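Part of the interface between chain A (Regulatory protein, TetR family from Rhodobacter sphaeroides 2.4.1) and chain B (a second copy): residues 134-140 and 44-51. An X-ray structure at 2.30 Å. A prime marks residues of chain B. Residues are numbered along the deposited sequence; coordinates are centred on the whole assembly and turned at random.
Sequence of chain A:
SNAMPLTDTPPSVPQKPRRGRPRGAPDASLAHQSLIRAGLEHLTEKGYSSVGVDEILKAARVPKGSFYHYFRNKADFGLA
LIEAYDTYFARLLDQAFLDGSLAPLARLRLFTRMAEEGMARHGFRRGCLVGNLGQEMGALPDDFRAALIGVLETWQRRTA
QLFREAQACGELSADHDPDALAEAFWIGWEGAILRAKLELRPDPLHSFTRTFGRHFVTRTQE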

ATOM      1  N   GLY A 134      -2.735  -1.453   7.597  1.00 22.96           N
ATOM      2  CA  GLY A 134      -1.528  -0.619   7.638  1.00 23.59           C
ATOM      3  C   GLY A 134      -1.698   0.744   6.982  1.00 23.94           C
ATOM      4  O   GLY A 134      -1.331   1.782   7.547  1.00 24.03           O
ATOM      5  N   GLN A 135      -2.248   0.730   5.779  1.00 24.40           N
ATOM      6  CA  GLN A 135      -2.619   1.946   5.080  1.00 25.60           C
ATOM      7  C   GLN A 135      -3.619   2.846   5.820  1.00 26.28           C
ATOM      8  O   GLN A 135      -3.521   4.067   5.710  1.00 26.94           O
ATOM      9  CB  GLN A 135      -3.147   1.623   3.679  1.00 25.28           C
ATOM     10  CG  GLN A 135      -3.181   2.827   2.756  1.00 25.58           C
ATOM     11  CD  GLN A 135      -1.790   3.297   2.294  1.00 26.25           C
ATOM     12  OE1 GLN A 135      -0.954   3.686   3.110  1.00 26.75           O
ATOM     13  NE2 GLN A 135      -1.568   3.316   0.970  1.00 24.16           N
ATOM     14  N   GLU A 136      -4.582   2.280   6.547  1.00 26.52           N
ATOM     15  CA  GLU A 136      -5.517   3.144   7.285  1.00 27.45           C
ATOM     16  C   GLU A 136      -5.156   3.417   8.754  1.00 26.64           C
ATOM     17  O   GLU A 136      -6.005   3.825   9.545  1.00 26.49           O
ATOM     18  CB  GLU A 136      -6.961   2.648   7.153  1.00 28.40           C
ATOM     19  CG  GLU A 136      -7.231   1.304   7.776  1.00 33.98           C
ATOM     20  CD  GLU A 136      -8.511   0.648   7.209  1.00 41.32           C
ATOM     21  OE1 GLU A 136      -8.426  -0.588   6.906  1.00 42.54           O
ATOM     22  OE2 GLU A 136      -9.570   1.363   7.061  1.00 41.22           O
HETATM   23  N   MSE A 137      -3.892   3.203   9.104  1.00 25.72           N
HETATM   24  CA  MSE A 137      -3.396   3.387  10.455  1.00 24.83           C
HETATM   25  C   MSE A 137      -3.849   4.711  11.132  1.00 25.06           C
HETATM   26  O   MSE A 137      -4.127   4.709  12.325  1.00 25.14           O
HETATM   27  CB  MSE A 137      -1.869   3.231  10.473  1.00 24.11           C
HETATM   28  CG  MSE A 137      -1.247   3.170  11.886  1.00 24.56           C
HETATM   29 SE   MSE A 137      -1.871   1.726  13.062  0.50 20.10          SE
HETATM   30  CE  MSE A 137      -2.554   2.761  14.633  1.00 21.16           C
ATOM     31  N   GLY A 138      -3.948   5.823  10.393  1.00 24.79           N
ATOM     32  CA  GLY A 138      -4.405   7.080  10.984  1.00 24.79           C
ATOM     33  C   GLY A 138      -5.798   6.992  11.627  1.00 25.80           C
ATOM     34  O   GLY A 138      -6.117   7.786  12.528  1.00 25.53           O
ATOM     35  N   ALA A 139      -6.632   6.038  11.186  1.00 25.21           N
ATOM     36  CA  ALA A 139      -7.998   5.925  11.711  1.00 26.35           C
ATOM     37  C   ALA A 139      -8.177   4.764  12.714  1.00 27.00           C
ATOM     38  O   ALA A 139      -9.300   4.502  13.172  1.00 27.93           O
ATOM     39  CB  ALA A 139      -9.013   5.830  10.567  1.00 25.99           C
ATOM     40  N   LEU A 140      -7.070   4.100  13.065  1.00 26.91           N
ATOM     41  CA  LEU A 140      -7.087   2.919  13.917  1.00 27.54           C
ATOM     42  C   LEU A 140      -6.690   3.240  15.346  1.00 28.01           C
ATOM     43  O   LEU A 140      -5.922   4.159  15.569  1.00 27.68           O
ATOM     44  CB  LEU A 140      -6.140   1.836  13.357  1.00 26.61           C
ATOM     45  CG  LEU A 140      -6.539   1.255  11.995  1.00 27.30           C
ATOM     46  CD1 LEU A 140      -5.573   0.121  11.639  1.00 27.31           C
ATOM     47  CD2 LEU A 140      -8.034   0.792  11.904  1.00 22.48           C
TER
ATOM     48  N   THR B  44      -5.128  12.285   3.153  1.00 25.36           N
ATOM     49  CA  THR B  44      -3.732  11.808   3.244  1.00 24.95           C
ATOM     50  C   THR B  44      -3.392  11.168   4.612  1.00 25.01           C
ATOM     51  O   THR B  44      -2.538  10.297   4.724  1.00 24.64           O
ATOM     52  CB  THR B  44      -2.730  12.893   2.912  1.00 25.16           C
ATOM     53  OG1 THR B  44      -2.923  14.012   3.783  1.00 24.88           O
ATOM     54  CG2 THR B  44      -2.867  13.335   1.415  1.00 24.67           C
ATOM     55  N   GLU B  45      -4.097  11.585   5.641  1.00 25.51           N
ATOM     56  CA  GLU B  45      -3.827  11.107   6.971  1.00 26.70           C
ATOM     57  C   GLU B  45      -4.656   9.887   7.370  1.00 26.51           C
ATOM     58  O   GLU B  45      -4.150   8.987   8.044  1.00 26.27           O
ATOM     59  CB  GLU B  45      -4.054  12.226   7.972  1.00 26.68           C
ATOM     60  CG  GLU B  45      -3.836  11.771   9.373  1.00 32.24           C
ATOM     61  CD  GLU B  45      -3.681  12.915  10.317  1.00 39.69           C
ATOM     62  OE1 GLU B  45      -3.992  14.065   9.904  1.00 43.55           O
ATOM     63  OE2 GLU B  45      -3.237  12.664  11.466  1.00 42.49           O
ATOM     64  N   LYS B  46      -5.931   9.877   7.000  1.00 27.13           N
ATOM     65  CA  LYS B  46      -6.802   8.750   7.341  1.00 28.43           C
ATOM     66  C   LYS B  46      -7.229   7.966   6.122  1.00 28.99           C
ATOM     67  O   LYS B  46      -6.886   6.786   5.985  1.00 31.37           O
ATOM     68  CB  LYS B  46      -8.017   9.215   8.146  1.00 27.81           C
ATOM     69  CG  LYS B  46      -7.639   9.748   9.493  1.00 28.63           C
ATOM     70  CD  LYS B  46      -8.654  10.717   9.979  1.00 33.17           C
ATOM     71  CE  LYS B  46      -8.691  10.739  11.500  1.00 36.35           C
ATOM     72  NZ  LYS B  46      -9.843  11.611  11.957  1.00 38.41           N
ATOM     73  N   GLY B  47      -7.953   8.622   5.230  1.00 29.32           N
ATOM     74  CA  GLY B  47      -8.552   8.003   4.064  1.00 29.44           C
ATOM     75  C   GLY B  47     -10.002   8.442   3.986  1.00 29.81           C
ATOM     76  O   GLY B  47     -10.510   9.090   4.881  1.00 30.52           O
ATOM     77  N   TYR B  48     -10.678   8.055   2.920  1.00 30.13           N
ATOM     78  CA  TYR B  48     -12.040   8.481   2.625  1.00 29.62           C
ATOM     79  C   TYR B  48     -13.065   7.888   3.567  1.00 30.48           C
ATOM     80  O   TYR B  48     -13.977   8.586   4.005  1.00 30.48           O
ATOM     81  CB  TYR B  48     -12.325   8.042   1.204  1.00 28.86           C
ATOM     82  CG  TYR B  48     -13.645   8.394   0.596  1.00 27.34           C
ATOM     83  CD1 TYR B  48     -13.827   9.616  -0.044  1.00 26.59           C
ATOM     84  CD2 TYR B  48     -14.691   7.473   0.588  1.00 24.61           C
ATOM     85  CE1 TYR B  48     -15.048   9.932  -0.659  1.00 26.95           C
ATOM     86  CE2 TYR B  48     -15.898   7.759  -0.034  1.00 24.03           C
ATOM     87  CZ  TYR B  48     -16.079   8.997  -0.657  1.00 25.05           C
ATOM     88  OH  TYR B  48     -17.290   9.310  -1.272  1.00 26.33           O
ATOM     89  N   SER B  49     -12.922   6.601   3.879  1.00 31.38           N
ATOM     90  CA  SER B  49     -13.927   5.868   4.690  1.00 32.71           C
ATOM     91  C   SER B  49     -14.167   6.436   6.094  1.00 33.02           C
ATOM     92  O   SER B  49     -15.290   6.384   6.596  1.00 33.33           O
ATOM     93  CB  SER B  49     -13.566   4.385   4.807  1.00 32.31           C
ATOM     94  OG  SER B  49     -13.709   3.766   3.557  1.00 33.69           O
ATOM     95  N   SER B  50     -13.104   6.971   6.692  1.00 33.37           N
ATOM     96  CA  SER B  50     -13.081   7.530   8.052  1.00 34.02           C
ATOM     97  C   SER B  50     -13.651   8.936   8.220  1.00 33.77           C
ATOM     98  O   SER B  50     -13.840   9.360   9.353  1.00 34.24           O
ATOM     99  CB  SER B  50     -11.636   7.570   8.549  1.00 33.79           C
ATOM    100  OG  SER B  50     -10.887   6.504   7.974  1.00 37.54           O
ATOM    101  N   VAL B  51     -13.898   9.656   7.130  1.00 33.26           N
ATOM    102  CA  VAL B  51     -14.172  11.092   7.216  1.00 33.80           C
ATOM    103  C   VAL B  51     -15.525  11.525   6.601  1.00 33.86           C
ATOM    104  O   VAL B  51     -15.784  11.302   5.426  1.00 34.21           O
ATOM    105  CB  VAL B  51     -13.004  11.984   6.575  1.00 34.54           C
ATOM    106  CG1 VAL B  51     -11.513  11.633   7.176  1.00 33.54           C
ATOM    107  CG2 VAL B  51     -13.095  11.966   5.013  1.00 34.26           C
TER

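No hydrogen bond crosses between these two stretches; the most directional contact is made by a carbon. The CA of Gly138 lies 3.5 Å from the carbonyl O of Glu45′, with an angle of 161° at the hydrogen, so one of the two CA hydrogens points almost straight at the oxygen. Alpha hydrogens are slightly acidic because the flanking peptide groups withdraw electron density, and a carbonyl in line with one of them gains a modest electrostatic attraction.

The contact illustrates a general principle: glycine allows two backbones to meet where a side chain would hold them apart. A CB built in ideal geometry on Gly138 would point toward chain B and sit 2.1 Å from Glu45′ O, a plain clash, and 3.6 Å from Lys46′ CA. With no such atom present, the chains close until Gly138 CA and Lys46′ CA are 4.7 Å apart.

The two backbones reach this contact differently. In chain A, a helix ends and a short 3-10 segment follows, taking in Gly138 and Ala139. The hydrogen bond from Ala139 N to Glu136 O, 2.8 Å, and that from Leu140 N to Met137 O, 3.1 Å, hold the backbone in tight successive turns. Met137, present as selenomethionine, directs its CA-to-CB bond away from the partner and takes no part in the contact. In chain B, the helix containing Glu45′ gives way to Gly47′, whose positive phi of 132° marks the departure from helical geometry. Glycine is called for here by the backbone itself, since a CB would be jammed against the carbonyl O of Lys46′; at Gly138 the obstacle lies in the other chain.

Around the glycine, packing is by van der Waals contact. Lys46′ has the largest covered area, 59 Å². Its side-chain carbons are among the atoms in contact: CG is 3.9 Å from Gly138 O, and CB is 4.3 Å from Ala139 CB. Ala139 points its methyl toward chain B, where CB comes within 3.3 Å of Ser50′ OG. That is a close carbon-to-oxygen contact, and the hydroxyl finds its hydrogen bonding elsewhere in the structure. Glu136 CA approaches Lys46′ O at 4.1 Å, while both its carboxylate oxygens are likewise satisfied elsewhere.

Together the stretches bury 235 Å², both sides summed. Gly138 and Ala139 together contribute 92 Å² of this modest patch, showing how closely two stretches can pack without a conventional hydrogen bond between them.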